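Probable hydrogenase nickel incorporation protein hypB (Methanocaldococcus jannaschii, PDB 2HF9) binds GTP as a homodimer, probably hydrolyses it slowly, and probably helps insert nickel into [NiFe] hydrogenases during their maturation. Local coordinates at residues 22-26 / 102-106; 169-175 / 200-206. All coordinates share one frame; numbering follows the deposited sequence.

Interaction 1: residues 22-26 / 102-106; sequences NKRLA and LDAHL. With ZN (zinc ion), chain D.
Asn-22 reaches from helix 18-35 to the start of helix 104-111, where its OD1 accepts a hydrogen bond from Ala-104 N at 2.9 Å. The bond is nearly straight, 164° at the hydrogen, with the donor a little tilted from the plane of the amide. CG of Asn-22 stands opposite its own backbone N (chi1 -176°), which swings the amide out from the helix toward Ala-104. Its other end is fixed too, because ND2 donates to the backbone O of Asp-137, so the amide is gripped through both its oxygen and its nitrogen.

Packing is tightest around the methyl of Ala-104. This CB lies 3.4 Å from Ala-26 N, on the backbone of helix 18-35. It also meets Leu-25 CB at 3.8 Å and Ala-26 CB at 4.0 Å. The motif here is a helix N-cap: OD1 of Asp-103 takes the amide of Leu-106 at 2.9 Å, so the first turn has its N-H groups shared among Asp-103, Asn-22 and a water. That water donates to Asn-22 OD1 and accepts from His-105 N, giving OD1 a second donor.

Toward solvent the contact loosens. Leu-25 and His-105 run side by side, both partly exposed, and the leucine touches with a single branch, CD1, 3.6 Å from His-105 CB. The same methyl stands obliquely to the imidazole, with its nearest ring atom, His-105 CD2, at 4.1 Å. Beyond it, His-105 NE2 binds zinc at 1.9 Å, a site it shares with His-109, one helical turn on, whose ring stands steeply to its own.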
# COMPACT_ATOMS: atom_id res chain seq x y z
N ASN A 22 7.24 21.01 9.02
CA ASN A 22 6.68 20.66 7.72
C ASN A 22 5.61 21.65 7.27
O ASN A 22 5.61 22.08 6.11
CB ASN A 22 6.11 19.24 7.72
CG ASN A 22 5.61 18.81 6.35
OD1 ASN A 22 6.41 18.50 5.46
ND2 ASN A 22 4.29 18.79 6.17
N LYS A 23 4.71 22.01 8.18
CA LYS A 23 3.62 22.95 7.90
C LYS A 23 4.14 24.32 7.47
O LYS A 23 3.61 24.92 6.52
CB LYS A 23 2.66 23.07 9.10
CG LYS A 23 1.54 24.12 8.99
CD LYS A 23 0.66 23.97 7.74
CE LYS A 23 -0.39 22.87 7.87
NZ LYS A 23 0.13 21.53 7.50
N ARG A 24 5.18 24.81 8.14
CA ARG A 24 5.86 26.05 7.76
C ARG A 24 6.35 25.99 6.31
O ARG A 24 6.17 26.93 5.54
CB ARG A 24 7.04 26.36 8.69
CG ARG A 24 6.67 26.68 10.14
CD ARG A 24 7.82 27.38 10.87
NE ARG A 24 9.11 26.70 10.70
CZ ARG A 24 9.66 25.86 11.58
NH1 ARG A 24 9.04 25.57 12.72
NH2 ARG A 24 10.84 25.31 11.32
N LEU A 25 6.98 24.87 5.96
CA LEU A 25 7.54 24.69 4.62
C LEU A 25 6.45 24.51 3.57
O LEU A 25 6.59 24.97 2.44
CB LEU A 25 8.53 23.52 4.60
CG LEU A 25 9.80 23.68 5.44
CD1 LEU A 25 10.74 22.52 5.20
CD2 LEU A 25 10.51 25.00 5.14
N ALA A 26 5.37 23.84 3.97
CA ALA A 26 4.20 23.66 3.11
C ALA A 26 3.56 25.00 2.74
O ALA A 26 3.20 25.23 1.58
CB ALA A 26 3.18 22.75 3.77
N LEU A 102 6.28 11.61 0.93
CA LEU A 102 7.01 12.83 0.58
C LEU A 102 6.75 13.86 1.68
O LEU A 102 5.78 13.72 2.43
CB LEU A 102 6.53 13.39 -0.76
CG LEU A 102 6.87 12.63 -2.05
CD1 LEU A 102 6.13 13.26 -3.21
CD2 LEU A 102 8.36 12.64 -2.32
N ASP A 103 7.60 14.87 1.78
CA ASP A 103 7.35 15.99 2.70
C ASP A 103 7.54 17.34 1.99
O ASP A 103 8.02 17.38 0.86
CB ASP A 103 8.20 15.87 3.98
CG ASP A 103 9.70 16.02 3.74
OD1 ASP A 103 10.11 16.49 2.66
OD2 ASP A 103 10.48 15.68 4.66
N ALA A 104 7.13 18.43 2.64
CA ALA A 104 7.23 19.76 2.04
C ALA A 104 8.67 20.18 1.73
O ALA A 104 8.92 20.89 0.76
CB ALA A 104 6.56 20.79 2.93
N HIS A 105 9.61 19.72 2.56
CA HIS A 105 11.02 20.03 2.40
C HIS A 105 11.56 19.53 1.06
O HIS A 105 12.12 20.31 0.28
CB HIS A 105 11.83 19.47 3.57
CG HIS A 105 13.30 19.72 3.46
ND1 HIS A 105 14.24 18.72 3.57
CD2 HIS A 105 13.99 20.86 3.24
CE1 HIS A 105 15.45 19.23 3.43
NE2 HIS A 105 15.33 20.53 3.23
N LEU A 106 11.39 18.24 0.80
CA LEU A 106 11.85 17.63 -0.44
C LEU A 106 11.12 18.22 -1.65
O LEU A 106 11.75 18.49 -2.68
CB LEU A 106 11.74 16.10 -0.38
CG LEU A 106 13.00 15.29 -0.03
CD1 LEU A 106 13.70 15.77 1.24
CD2 LEU A 106 12.66 13.80 0.09
ZN ZN D . 16.45 21.89 2.62
O HOH W 1 9.01 19.13 5.41

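Interaction 2: residues 169-175 / 200-206; sequences IVINKID and VVLLSLK. With GSP (5'-guanosine-diphosphate-monothiophosphate), chain E.
Asp-175 and Ser-204 find each other through their first torsions: the carboxylate of Asp-175 is tucked between its own backbone N and carbonyl carbon (chi1 60°), while OG of Ser-204 lies anti to its backbone N (chi1 172°). Ser-204 OG donates to Asp-175 OD1 at 2.7 Å, arriving from above the carboxylate, 56° out of its plane. Both oxygens also take the guanine edge of the bound nucleotide, OD1 from GSP N1 at 2.7 Å and OD2 from GSP N2 at 2.8 Å. OD1 thus has two donors, and the serine helps fix the carboxylate's rotation. With an alanine here, guanine N1 and N2 would probably lose their acceptors and Ser-204 OG its mate, weakening the hold on the base.

Asn-172, Lys-173 and Asp-175 belong to the NKxD motif of GTPases, which reads guanine. Lys-173 lays its aliphatic chain against the base, CG 3.5 Å from GSP C6, and carries NZ on to Thr-150 O of the second subunit. Leu-205 N donates to GSP O6 at 2.7 Å. Ser-204 OG also accepts a bent bond from Lys-206 N, two residues on, closing an ST turn. A water links Asp-175 OD2 with Lys-206 NZ, which also donates to Ala-179 O of the second subunit.

Behind the pocket, Leu-203 O accepts from Ile-174 N at 3.1 Å and Leu-203 CD2 packs on Val-170 CG1 at 3.6 Å. The parallel strands 168-172 and 199-202 are laddered by Val-201 N to Ile-169 O, Ile-171 N to Val-201 O and Leu-203 N to Ile-171 O. Strand 199-202 is outermost in this chain's sheet; helix 184-194 covers the face of Ile-169 and Ile-171, helix 211-224 that of Val-201, helix 51-62 packs against Leu-203 and Leu-205, and strand 142-148 flanks strand 168-172.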
# COMPACT_ATOMS: atom_id res chain seq x y z
N ILE A 169 -11.71 11.92 -3.47
CA ILE A 169 -11.50 10.49 -3.29
C ILE A 169 -11.91 9.78 -4.58
O ILE A 169 -13.06 9.86 -5.03
CB ILE A 169 -12.26 9.95 -2.06
CG1 ILE A 169 -11.71 10.59 -0.78
CG2 ILE A 169 -12.13 8.43 -1.98
CD1 ILE A 169 -12.61 10.50 0.44
N VAL A 170 -10.94 9.11 -5.19
CA VAL A 170 -11.14 8.37 -6.43
C VAL A 170 -11.18 6.87 -6.13
O VAL A 170 -10.22 6.31 -5.59
CB VAL A 170 -10.03 8.68 -7.46
CG1 VAL A 170 -10.21 7.86 -8.73
CG2 VAL A 170 -10.02 10.17 -7.79
N ILE A 171 -12.31 6.25 -6.44
CA ILE A 171 -12.47 4.81 -6.35
C ILE A 171 -12.27 4.29 -7.77
O ILE A 171 -13.18 4.34 -8.61
CB ILE A 171 -13.84 4.41 -5.75
CG1 ILE A 171 -14.00 5.01 -4.35
CG2 ILE A 171 -13.99 2.89 -5.70
CD1 ILE A 171 -15.44 5.22 -3.90
N ASN A 172 -11.05 3.84 -8.03
CA ASN A 172 -10.61 3.45 -9.36
C ASN A 172 -10.82 1.95 -9.62
O ASN A 172 -11.15 1.20 -8.69
CB ASN A 172 -9.13 3.85 -9.56
CG ASN A 172 -8.66 3.73 -11.01
OD1 ASN A 172 -7.52 3.32 -11.26
ND2 ASN A 172 -9.53 4.06 -11.95
N LYS A 173 -10.63 1.54 -10.87
CA LYS A 173 -10.77 0.14 -11.32
C LYS A 173 -12.19 -0.40 -11.10
O LYS A 173 -12.36 -1.57 -10.76
CB LYS A 173 -9.73 -0.77 -10.64
CG LYS A 173 -8.28 -0.37 -10.86
CD LYS A 173 -7.32 -1.38 -10.25
CE LYS A 173 -5.93 -0.78 -10.09
NZ LYS A 173 -5.17 -1.47 -9.00
N ILE A 174 -13.20 0.44 -11.33
CA ILE A 174 -14.59 -0.01 -11.16
C ILE A 174 -14.95 -1.13 -12.13
O ILE A 174 -15.89 -1.90 -11.88
CB ILE A 174 -15.63 1.15 -11.21
CG1 ILE A 174 -15.63 1.85 -12.58
CG2 ILE A 174 -15.40 2.12 -10.03
CD1 ILE A 174 -16.79 2.84 -12.78
N ASP A 175 -14.19 -1.24 -13.22
CA ASP A 175 -14.37 -2.32 -14.19
C ASP A 175 -14.01 -3.70 -13.63
O ASP A 175 -14.38 -4.72 -14.21
CB ASP A 175 -13.59 -2.02 -15.48
CG ASP A 175 -12.10 -1.85 -15.25
OD1 ASP A 175 -11.68 -0.83 -14.66
OD2 ASP A 175 -11.33 -2.74 -15.68
N VAL A 200 -16.29 12.67 -4.36
CA VAL A 200 -16.08 11.23 -4.50
C VAL A 200 -16.43 10.81 -5.92
O VAL A 200 -17.55 11.02 -6.38
CB VAL A 200 -16.90 10.41 -3.45
CG1 VAL A 200 -16.64 8.92 -3.61
CG2 VAL A 200 -16.56 10.85 -2.03
N VAL A 201 -15.46 10.22 -6.61
CA VAL A 201 -15.62 9.84 -8.02
C VAL A 201 -15.38 8.34 -8.21
O VAL A 201 -14.37 7.80 -7.76
CB VAL A 201 -14.69 10.68 -8.94
CG1 VAL A 201 -14.73 10.19 -10.39
CG2 VAL A 201 -15.05 12.16 -8.87
N LEU A 202 -16.33 7.68 -8.87
CA LEU A 202 -16.16 6.30 -9.30
C LEU A 202 -15.51 6.31 -10.68
O LEU A 202 -16.01 6.95 -11.61
CB LEU A 202 -17.50 5.55 -9.31
CG LEU A 202 -18.16 5.34 -7.94
CD1 LEU A 202 -19.61 4.87 -8.11
CD2 LEU A 202 -17.37 4.35 -7.09
N LEU A 203 -14.39 5.62 -10.80
CA LEU A 203 -13.56 5.73 -12.00
C LEU A 203 -13.10 4.39 -12.54
O LEU A 203 -12.79 3.46 -11.79
CB LEU A 203 -12.33 6.61 -11.71
CG LEU A 203 -11.32 6.88 -12.84
CD1 LEU A 203 -11.94 7.70 -13.96
CD2 LEU A 203 -10.06 7.55 -12.32
N SER A 204 -13.05 4.29 -13.87
CA SER A 204 -12.26 3.27 -14.53
C SER A 204 -11.35 3.96 -15.54
O SER A 204 -11.84 4.62 -16.46
CB SER A 204 -13.14 2.25 -15.25
OG SER A 204 -12.33 1.38 -16.03
N LEU A 205 -10.04 3.81 -15.36
CA LEU A 205 -9.08 4.33 -16.32
C LEU A 205 -8.92 3.42 -17.53
O LEU A 205 -8.18 3.74 -18.46
CB LEU A 205 -7.73 4.60 -15.64
CG LEU A 205 -7.75 5.81 -14.69
CD1 LEU A 205 -6.54 5.80 -13.78
CD2 LEU A 205 -7.85 7.13 -15.47
N LYS A 206 -9.62 2.28 -17.51
CA LYS A 206 -9.68 1.38 -18.67
C LYS A 206 -10.81 1.80 -19.61
O LYS A 206 -10.58 2.02 -20.80
CB LYS A 206 -9.85 -0.07 -18.20
CG LYS A 206 -9.82 -1.12 -19.31
CD LYS A 206 -9.76 -2.52 -18.70
CE LYS A 206 -9.42 -3.59 -19.73
NZ LYS A 206 -9.15 -4.89 -19.05
PG GSP E . 2.56 2.84 -7.87
O3B GSP E . 1.21 2.46 -8.66
S1G GSP E . 2.26 2.85 -6.17
O2G GSP E . 3.58 1.74 -8.23
O3G GSP E . 3.06 4.20 -8.37
PB GSP E . 0.16 3.53 -9.26
O1B GSP E . -0.83 3.86 -8.21
O2B GSP E . 0.81 4.72 -9.84
PA GSP E . -0.43 2.50 -11.92
O1A GSP E . -0.86 3.72 -12.64
O2A GSP E . 0.97 2.12 -12.25
O3A GSP E . -0.65 2.63 -10.33
O5' GSP E . -1.47 1.33 -12.24
C5' GSP E . -1.34 0.05 -11.66
C4' GSP E . -1.94 -1.01 -12.58
O4' GSP E . -3.35 -0.90 -12.61
C3' GSP E . -1.47 -0.88 -14.02
O3' GSP E . -1.30 -2.20 -14.49
C2' GSP E . -2.63 -0.23 -14.74
O2' GSP E . -2.73 -0.63 -16.08
C1' GSP E . -3.82 -0.74 -13.94
N9 GSP E . -5.00 0.14 -13.86
C8 GSP E . -5.07 1.43 -13.39
N7 GSP E . -6.36 1.82 -13.46
C5 GSP E . -7.11 0.81 -13.94
C6 GSP E . -8.47 0.67 -14.19
O6 GSP E . -9.24 1.60 -13.97
N1 GSP E . -8.95 -0.53 -14.69
C2 GSP E . -8.08 -1.58 -14.93
N2 GSP E . -8.54 -2.73 -15.42
N3 GSP E . -6.73 -1.44 -14.67
C4 GSP E . -6.26 -0.27 -14.18
O HOH W 2 -11.86 -4.77 -17.43

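How the interactions relate
Interaction 1 and interaction 2 share no helix or strand and lie on opposite sides of the chain's centre, their centres 29 Å and their nearest atoms about 17 Å apart. The second is the more buried and far larger, a parallel strand pair whose backbone ladder runs out into the turn and loop that recognise the nucleotide. The first is a partly buried joint between two helices, held by one side-chain bond and a small methyl rather than by a ladder. Each ends at a ligand: residues 102-106 offer a histidine to zinc, residues 169-175 and 200-206 a carboxylate and amide to guanine. Only interaction 2 also reaches the second subunit.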